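Local coordinates for protein GTP cyclohydrolase (Enterococcus faecalis, PDB 2R41) that is of unknown function, a small alpha-beta protein of the DUF960 family named as a GTP cyclohydrolase, an activity that remains unproven, at residues 50-55 / 63-68. Sequence-based numbering, arbitrary orientation.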
loop_
_atom_site.group_PDB
_atom_site.type_symbol
_atom_site.label_atom_id
_atom_site.label_comp_id
_atom_site.label_asym_id
_atom_site.label_seq_id
_atom_site.Cartn_x
_atom_site.Cartn_y
_atom_site.Cartn_z
ATOM N N LEU C 50 21.498 11.282 -8.691
ATOM C CA LEU C 50 22.470 11.327 -7.610
ATOM C C LEU C 50 23.260 10.043 -7.544
ATOM O O LEU C 50 22.658 8.957 -7.502
ATOM C CB LEU C 50 21.711 11.491 -6.320
ATOM C CG LEU C 50 21.517 12.888 -5.765
ATOM C CD1 LEU C 50 21.191 13.922 -6.768
ATOM C CD2 LEU C 50 20.455 12.828 -4.733
ATOM N N HIS C 51 24.591 10.139 -7.548
ATOM C CA HIS C 51 25.455 8.951 -7.515
ATOM C C HIS C 51 25.815 8.659 -6.064
ATOM O O HIS C 51 26.176 9.564 -5.305
ATOM C CB HIS C 51 26.746 9.159 -8.300
ATOM C CG HIS C 51 26.556 9.543 -9.749
ATOM N ND1 HIS C 51 25.633 10.485 -10.176
ATOM C CD2 HIS C 51 27.233 9.165 -10.867
ATOM C CE1 HIS C 51 25.735 10.655 -11.487
ATOM N NE2 HIS C 51 26.696 9.867 -11.930
ATOM N N PHE C 52 25.715 7.404 -5.655
ATOM C CA PHE C 52 26.281 7.014 -4.373
ATOM C C PHE C 52 27.195 5.818 -4.514
ATOM O O PHE C 52 26.732 4.765 -4.905
ATOM C CB PHE C 52 25.182 6.661 -3.414
ATOM C CG PHE C 52 24.260 7.807 -3.111
ATOM C CD1 PHE C 52 24.566 8.717 -2.123
ATOM C CD2 PHE C 52 23.057 7.952 -3.797
ATOM C CE1 PHE C 52 23.708 9.749 -1.840
ATOM C CE2 PHE C 52 22.224 8.982 -3.525
ATOM C CZ PHE C 52 22.545 9.884 -2.542
ATOM N N ASP C 53 28.479 5.965 -4.208
ATOM C CA ASP C 53 29.329 4.793 -4.108
ATOM C C ASP C 53 29.326 4.250 -2.672
ATOM O O ASP C 53 29.471 5.024 -1.707
ATOM C CB ASP C 53 30.747 5.099 -4.543
ATOM C CG ASP C 53 30.824 5.565 -5.982
ATOM O OD1 ASP C 53 31.263 6.738 -6.236
ATOM O OD2 ASP C 53 30.441 4.752 -6.862
ATOM N N LEU C 54 29.142 2.926 -2.550
ATOM C CA LEU C 54 29.126 2.206 -1.275
ATOM C C LEU C 54 30.513 1.576 -1.039
ATOM O O LEU C 54 30.909 0.682 -1.761
ATOM C CB LEU C 54 28.069 1.103 -1.357
ATOM C CG LEU C 54 26.540 1.356 -1.467
ATOM C CD1 LEU C 54 25.830 0.854 -0.250
ATOM C CD2 LEU C 54 26.068 2.787 -1.761
ATOM N N LEU C 55 31.279 2.029 -0.058
ATOM C CA LEU C 55 32.652 1.546 0.031
ATOM C C LEU C 55 32.884 0.823 1.342
ATOM O O LEU C 55 32.171 1.088 2.323
ATOM C CB LEU C 55 33.632 2.695 -0.140
ATOM C CG LEU C 55 33.410 3.615 -1.355
ATOM C CD1 LEU C 55 34.130 4.926 -1.149
ATOM C CD2 LEU C 55 33.817 2.958 -2.668
ATOM N N VAL C 63 29.505 5.750 2.293
ATOM C CA VAL C 63 28.866 6.216 1.110
ATOM C C VAL C 63 29.570 7.472 0.638
ATOM O O VAL C 63 29.619 8.468 1.363
ATOM C CB VAL C 63 27.406 6.524 1.402
ATOM C CG1 VAL C 63 26.730 7.072 0.185
ATOM C CG2 VAL C 63 26.698 5.275 1.843
ATOM N N HIS C 64 30.125 7.399 -0.561
ATOM C CA HIS C 64 30.595 8.576 -1.237
ATOM C C HIS C 64 29.426 9.063 -2.050
ATOM O O HIS C 64 28.783 8.273 -2.745
ATOM C CB HIS C 64 31.739 8.227 -2.173
ATOM C CG HIS C 64 32.334 9.413 -2.849
ATOM N ND1 HIS C 64 33.166 10.297 -2.195
ATOM C CD2 HIS C 64 32.211 9.870 -4.114
ATOM C CE1 HIS C 64 33.543 11.243 -3.036
ATOM N NE2 HIS C 64 32.971 11.011 -4.205
ATOM N N PHE C 65 29.148 10.357 -1.952
ATOM C CA PHE C 65 28.144 11.003 -2.810
ATOM C C PHE C 65 28.772 11.932 -3.847
ATOM O O PHE C 65 29.759 12.620 -3.559
ATOM C CB PHE C 65 27.161 11.821 -1.970
ATOM C CG PHE C 65 26.411 12.867 -2.753
ATOM C CD1 PHE C 65 25.456 12.502 -3.700
ATOM C CD2 PHE C 65 26.675 14.221 -2.558
ATOM C CE1 PHE C 65 24.766 13.476 -4.438
ATOM C CE2 PHE C 65 25.987 15.210 -3.286
ATOM C CZ PHE C 65 25.030 14.844 -4.228
ATOM N N SER C 66 28.176 11.978 -5.035
ATOM C CA SER C 66 28.509 13.003 -6.019
ATOM C C SER C 66 27.364 13.138 -6.997
ATOM O O SER C 66 26.452 12.324 -6.962
ATOM C CB SER C 66 29.815 12.665 -6.767
ATOM O OG SER C 66 29.721 11.470 -7.535
ATOM N N GLN C 67 27.424 14.159 -7.853
ATOM C CA GLN C 67 26.454 14.407 -8.914
ATOM C C GLN C 67 27.146 15.110 -10.087
ATOM O O GLN C 67 28.171 15.778 -9.899
ATOM C CB GLN C 67 25.252 15.231 -8.404
ATOM C CG GLN C 67 25.569 16.616 -7.843
ATOM C CD GLN C 67 24.370 17.313 -7.216
ATOM O OE1 GLN C 67 23.235 16.898 -7.392
ATOM N NE2 GLN C 67 24.623 18.387 -6.484
ATOM N N GLU C 68 26.576 14.915 -11.282
ATOM C CA GLU C 68 26.965 15.579 -12.528
ATOM C C GLU C 68 26.806 17.088 -12.327
ATOM O O GLU C 68 25.885 17.523 -11.624
ATOM C CB GLU C 68 26.050 15.115 -13.686
ATOM C CG GLU C 68 26.220 13.644 -14.178
ATOM C CD GLU C 68 24.873 12.909 -14.510
ATOM O OE1 GLU C 68 24.871 11.653 -14.542
ATOM O OE2 GLU C 68 23.820 13.563 -14.723
#
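Residues 50-55 and 63-66 run antiparallel at 160°, their axes approaching to 4.5 Å, with His-51/Ser-66 and Asp-53/His-64 as hydrogen-bonded pairs and Phe-52/Phe-65 and Leu-54/Val-63 as non-hydrogen-bonded ones. Two bonds join each hydrogen-bonded pair. His-51 N reaches Ser-66 O (2.9 Å) nearly along its C=O axis, whereas Ser-66 N meets His-51 O from above the carbonyl plane; both Asp-53/His-64 bonds lie in the carbonyl planes. CA-H...O contacts from Phe-52 to His-64 O and from Val-63 to Asp-53 O give these carbonyls a second, weaker partner. Phe-52 and Phe-65 share the buried face, their rings oblique with planes at 38° and Phe-52 CE1 3.8 Å from Phe-65 CD1. With its CG beside the backbone N, Phe-52 also lays CD1 3.6 Å from Val-63 CG1, the branch anti to its own backbone N. Leu-50 brings CG to the edge of the Phe-65 ring, 3.6 Å from CE1. The two strands form a beta hairpin inside a mixed sheet: strand 89-94 pairs with the outer side of 49-57, strand 73-78 with that of 60-66, and helix 26-40 packs on Phe-52 through Ile-32 and Ile-36. On the other, partly exposed face, Asp-53 and His-64 lie side by side, carboxylate and ring planes only 18° apart. Asp-53 OD1 stays 5.0 Å from His-64 NE2, which instead makes a weak hydrogen bond to Glu-73; the two acids might favour a protonated imidazole. Beyond the paired residues, Glu-68 bends at chi2 and sets OE1 at the edge of the His-51 ring, 3.3 Å from CE1, with carboxylate and ring almost perpendicular. Gln-67 extends alongside Leu-50, its amide fixed by hydrogen bonds to Asn-47 N and Pro-45 O.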